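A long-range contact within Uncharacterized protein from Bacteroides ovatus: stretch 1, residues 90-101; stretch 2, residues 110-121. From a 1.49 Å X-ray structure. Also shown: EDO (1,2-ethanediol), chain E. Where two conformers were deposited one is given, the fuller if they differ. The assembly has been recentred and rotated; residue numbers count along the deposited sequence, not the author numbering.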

# COMPACT_ATOMS: atom_id res chain seq x y z
N LEU A 90 -14.99 -14.35 10.72
CA LEU A 90 -14.52 -13.20 9.96
C LEU A 90 -13.05 -13.17 10.24
O LEU A 90 -12.66 -13.02 11.40
CB LEU A 90 -15.22 -11.88 10.36
CG LEU A 90 -14.60 -10.62 9.71
CD1 LEU A 90 -14.95 -10.54 8.23
CD2 LEU A 90 -15.06 -9.38 10.41
N ASP A 91 -12.22 -13.46 9.23
CA ASP A 91 -10.79 -13.49 9.42
C ASP A 91 -10.22 -12.21 8.83
O ASP A 91 -10.31 -12.02 7.61
CB ASP A 91 -10.18 -14.73 8.73
CG ASP A 91 -8.69 -14.91 9.00
OD1 ASP A 91 -8.21 -14.40 10.03
OD2 ASP A 91 -8.02 -15.58 8.18
N ARG A 92 -9.68 -11.34 9.68
CA ARG A 92 -9.13 -10.06 9.22
C ARG A 92 -7.94 -9.65 10.07
O ARG A 92 -7.78 -10.14 11.19
CB ARG A 92 -10.22 -8.97 9.30
CG ARG A 92 -10.67 -8.63 10.73
CD ARG A 92 -11.76 -7.58 10.74
NE ARG A 92 -12.09 -7.17 12.10
CZ ARG A 92 -12.95 -6.20 12.41
NH1 ARG A 92 -13.55 -5.51 11.45
NH2 ARG A 92 -13.19 -5.89 13.68
N THR A 93 -7.14 -8.70 9.56
CA THR A 93 -6.05 -8.15 10.33
C THR A 93 -6.15 -6.64 10.34
O THR A 93 -6.67 -6.05 9.38
CB THR A 93 -4.67 -8.58 9.79
OG1 THR A 93 -3.66 -8.12 10.69
CG2 THR A 93 -4.37 -8.03 8.38
N LEU A 94 -5.64 -6.01 11.39
CA LEU A 94 -5.47 -4.57 11.35
C LEU A 94 -4.16 -4.34 10.62
O LEU A 94 -3.25 -5.18 10.71
CB LEU A 94 -5.41 -3.98 12.77
CG LEU A 94 -5.58 -2.47 12.90
CD1 LEU A 94 -7.05 -2.05 12.61
CD2 LEU A 94 -5.13 -1.99 14.29
N VAL A 95 -4.05 -3.24 9.89
CA VAL A 95 -2.79 -2.87 9.26
C VAL A 95 -2.55 -1.41 9.57
O VAL A 95 -3.49 -0.63 9.56
CB VAL A 95 -2.74 -3.16 7.72
CG1 VAL A 95 -3.76 -2.32 6.94
CG2 VAL A 95 -1.33 -2.94 7.16
N ASN A 96 -1.30 -1.06 9.88
CA ASN A 96 -0.86 0.33 10.06
C ASN A 96 0.21 0.55 9.04
O ASN A 96 1.02 -0.35 8.78
CB ASN A 96 -0.36 0.62 11.46
CG ASN A 96 -1.48 0.75 12.46
OD1 ASN A 96 -2.04 1.84 12.72
ND2 ASN A 96 -1.86 -0.39 13.02
N TYR A 97 0.22 1.75 8.44
CA TYR A 97 1.20 1.99 7.38
C TYR A 97 1.49 3.48 7.25
O TYR A 97 0.76 4.30 7.82
CB TYR A 97 0.64 1.46 6.02
CG TYR A 97 -0.74 1.98 5.68
CD1 TYR A 97 -0.91 3.23 5.07
CD2 TYR A 97 -1.89 1.27 6.04
CE1 TYR A 97 -2.18 3.73 4.79
CE2 TYR A 97 -3.17 1.76 5.74
CZ TYR A 97 -3.31 2.99 5.12
OH TYR A 97 -4.56 3.49 4.84
N GLN A 98 2.49 3.83 6.43
CA GLN A 98 2.76 5.21 6.08
C GLN A 98 2.69 5.33 4.57
O GLN A 98 3.16 4.44 3.86
CB GLN A 98 4.14 5.64 6.60
CG GLN A 98 4.50 7.08 6.22
CD GLN A 98 5.75 7.58 6.92
OE1 GLN A 98 5.94 7.35 8.13
NE2 GLN A 98 6.60 8.29 6.17
N ILE A 99 2.05 6.41 4.09
CA ILE A 99 2.03 6.74 2.65
C ILE A 99 3.00 7.90 2.49
O ILE A 99 2.82 8.91 3.17
CB ILE A 99 0.64 7.16 2.12
CG1 ILE A 99 -0.45 6.17 2.56
CG2 ILE A 99 0.68 7.31 0.57
CD1 ILE A 99 -1.91 6.68 2.20
N THR A 100 3.98 7.78 1.59
CA THR A 100 4.96 8.84 1.35
C THR A 100 4.88 9.21 -0.11
O THR A 100 5.06 8.34 -0.97
CB THR A 100 6.34 8.37 1.75
OG1 THR A 100 6.31 8.06 3.15
CG2 THR A 100 7.44 9.43 1.45
N VAL A 101 4.64 10.49 -0.40
CA VAL A 101 4.49 10.98 -1.78
C VAL A 101 5.55 12.02 -2.04
O VAL A 101 5.73 12.94 -1.23
CB VAL A 101 3.07 11.55 -2.02
CG1 VAL A 101 2.95 12.18 -3.41
CG2 VAL A 101 2.03 10.46 -1.84
N VAL A 110 4.85 7.41 -5.34
CA VAL A 110 4.02 7.07 -4.20
C VAL A 110 4.61 5.82 -3.55
O VAL A 110 4.82 4.81 -4.24
CB VAL A 110 2.52 6.87 -4.56
CG1 VAL A 110 1.69 6.53 -3.31
CG2 VAL A 110 1.95 8.12 -5.25
N GLU A 111 4.91 5.89 -2.26
CA GLU A 111 5.44 4.77 -1.52
C GLU A 111 4.54 4.38 -0.38
O GLU A 111 4.00 5.25 0.32
CB GLU A 111 6.84 5.10 -0.95
CG GLU A 111 7.86 5.32 -2.06
CD GLU A 111 9.19 5.87 -1.57
OE1 GLU A 111 9.23 7.02 -1.07
OE2 GLU A 111 10.20 5.14 -1.67
N LEU A 112 4.40 3.05 -0.17
CA LEU A 112 3.64 2.50 0.95
C LEU A 112 4.66 1.75 1.80
O LEU A 112 5.27 0.78 1.33
CB LEU A 112 2.49 1.60 0.46
CG LEU A 112 1.68 0.93 1.55
CD1 LEU A 112 0.80 1.95 2.27
CD2 LEU A 112 0.81 -0.19 0.98
N GLU A 113 4.89 2.24 3.01
CA GLU A 113 5.94 1.69 3.85
C GLU A 113 5.57 1.61 5.32
O GLU A 113 4.45 1.96 5.69
CB GLU A 113 7.20 2.55 3.68
CG GLU A 113 6.99 4.04 3.99
CD GLU A 113 8.24 4.89 3.88
OE1 GLU A 113 9.36 4.33 3.96
OE2 GLU A 113 8.11 6.11 3.67
N LYS A 114 6.51 1.10 6.15
CA LYS A 114 6.33 0.95 7.59
C LYS A 114 5.04 0.16 7.88
O LYS A 114 4.22 0.54 8.72
CB LYS A 114 6.32 2.33 8.29
CG LYS A 114 7.63 3.08 8.07
CD LYS A 114 7.56 4.42 8.79
CE LYS A 114 8.77 5.26 8.52
NZ LYS A 114 8.65 6.55 9.25
N ILE A 115 4.87 -0.95 7.15
CA ILE A 115 3.68 -1.78 7.24
C ILE A 115 3.80 -2.76 8.39
O ILE A 115 4.77 -3.53 8.46
CB ILE A 115 3.46 -2.53 5.92
CG1 ILE A 115 3.30 -1.51 4.75
CG2 ILE A 115 2.24 -3.50 6.03
CD1 ILE A 115 3.41 -2.10 3.37
N ARG A 116 2.80 -2.73 9.28
CA ARG A 116 2.77 -3.65 10.41
C ARG A 116 1.34 -4.09 10.64
O ARG A 116 0.39 -3.31 10.46
CB ARG A 116 3.39 -3.04 11.67
CG ARG A 116 2.70 -1.79 12.15
CD ARG A 116 3.40 -1.20 13.38
NE ARG A 116 2.80 0.10 13.71
CZ ARG A 116 1.71 0.25 14.46
NH1 ARG A 116 1.11 -0.81 14.98
NH2 ARG A 116 1.22 1.46 14.67
N PHE A 117 1.19 -5.33 11.05
CA PHE A 117 -0.10 -5.95 11.27
C PHE A 117 -0.36 -6.20 12.72
O PHE A 117 0.58 -6.52 13.47
CB PHE A 117 -0.14 -7.30 10.54
CG PHE A 117 0.20 -7.24 9.06
CD1 PHE A 117 -0.72 -6.76 8.13
CD2 PHE A 117 1.45 -7.66 8.61
CE1 PHE A 117 -0.40 -6.69 6.77
CE2 PHE A 117 1.77 -7.60 7.24
CZ PHE A 117 0.84 -7.14 6.33
N THR A 118 -1.62 -6.04 13.12
CA THR A 118 -2.09 -6.36 14.48
C THR A 118 -3.25 -7.32 14.27
O THR A 118 -4.32 -6.94 13.78
CB THR A 118 -2.46 -5.11 15.27
OG1 THR A 118 -1.35 -4.22 15.23
CG2 THR A 118 -2.80 -5.44 16.73
N TYR A 119 -3.01 -8.57 14.63
CA TYR A 119 -3.95 -9.65 14.36
C TYR A 119 -4.52 -10.22 15.65
O TYR A 119 -3.77 -10.55 16.57
CB TYR A 119 -3.17 -10.75 13.59
CG TYR A 119 -4.02 -11.88 13.04
CD1 TYR A 119 -5.01 -11.64 12.09
CD2 TYR A 119 -3.74 -13.20 13.37
CE1 TYR A 119 -5.75 -12.68 11.54
CE2 TYR A 119 -4.47 -14.25 12.82
CZ TYR A 119 -5.45 -13.99 11.88
OH TYR A 119 -6.15 -15.03 11.32
N ARG A 120 -5.87 -10.34 15.70
CA ARG A 120 -6.59 -10.87 16.86
C ARG A 120 -6.14 -10.13 18.14
O ARG A 120 -5.88 -10.76 19.18
CB ARG A 120 -6.39 -12.41 16.99
CG ARG A 120 -6.58 -13.18 15.68
CD ARG A 120 -7.82 -14.03 15.66
NE ARG A 120 -8.19 -14.45 14.31
CZ ARG A 120 -8.17 -15.71 13.88
NH1 ARG A 120 -7.80 -16.69 14.69
NH2 ARG A 120 -8.54 -15.99 12.64
N GLU A 121 -6.02 -8.77 18.02
CA GLU A 121 -5.69 -7.79 19.06
C GLU A 121 -4.25 -7.86 19.58
O GLU A 121 -3.65 -6.80 19.79
CB GLU A 121 -6.64 -7.89 20.27
CG GLU A 121 -8.07 -7.47 19.99
CD GLU A 121 -8.98 -8.53 19.39
OE1 GLU A 121 -8.87 -9.71 19.78
OE2 GLU A 121 -9.85 -8.16 18.57
C1 EDO E . 2.84 3.00 11.03
O1 EDO E . 3.25 3.32 9.71
C2 EDO E . 1.77 4.01 11.51
O2 EDO E . 0.61 3.98 10.68
O HOH W 1 -9.55 -12.26 12.51
O HOH W 2 -7.63 -9.26 13.70

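Two antiparallel strands, 90-101 and 110-119, pair edge to edge, their axes approaching to 4.6 Å; the two stretches bury 1051 Å² between them, both sides summed. The register is set by four pairs of backbone hydrogen bonds. Leu94 N to Thr118 O (2.9 Å) is returned by Thr118 N to Leu94 O (3.0 Å); Asn96 with Arg116, Gln98 with Glu113 and Thr100 with Glu111 repeat the pattern, these six bonds with N-H...O angles of 163° or more. Between Asn96 and Gln98 the register slips by one residue, a beta bulge. Lys114, at phi/psi 53/46, lies within the bulge, and its carbonyl is left without a strand partner: Lys114 O lies 3.3 Å from Asn96 O, two acceptors. Ethanediol, probably from the crystallisation liquor, occupies this spot, donating from O1 to Lys114 O (3.1 Å) and from O2 to Tyr97 O (2.9 Å).

The face bearing Val95, Ile99, Val101, Val110, Leu112 and Phe117 is buried and apolar, as suits branched aliphatic and aromatic side chains. With chi1 at 64° (p), Val95 places CG2 3.8 Å from Ile115 CG2 and 3.9 Å from Phe117 CE1. Leu112, t then p, brings its end nearer the partner strand, so that Leu112 CD1 lies 3.5 Å from Tyr97 CD1, oblique to the ring. Farther along, Val101 CG2 meets Val110 CG2 at 4.1 Å; both valines are t.

The face bearing Asn96, Gln98, Thr100, Glu111, Glu113 and Arg116 is only partly covered, and polar groups serve there. Glu113 takes p then t, which carries its carboxylate across the strand: OE2 accepts from Thr100 OG1 at 2.7 Å. That hydroxyl, on an m rotamer, also accepts from Gln98 NE2 (3.0 Å, 158°). The extended t,t chain of Gln98 meanwhile lets OE1 accept from Lys114 NZ (3.0 Å), so one amide links neighbours on both strands. Arg116, p at chi1, runs extended through chi2 and chi3 (both t) and turns at chi4 (84°), so that Asn96 CG lies over one face of its guanidinium, 3.6 Å from Arg116 NH2.

At the far end, Asp91 points its CA-to-CB bond sideways, yet its t rotamer brings OD1 to Tyr119 OH, which donates at 2.5 Å. The same OD1 forms a salt bridge with Arg120 NH2 (3.1 Å), approaching the guanidinium at its edge; the off-rotamer chi2 of Arg120 (-110°) accompanies this reach. Water 2 completes the junction, donating to Arg92 O (2.7 Å) and accepting from Arg120 N (2.9 Å), thus bridging the two stretches beyond the last direct backbone pair, Leu94 with Thr118.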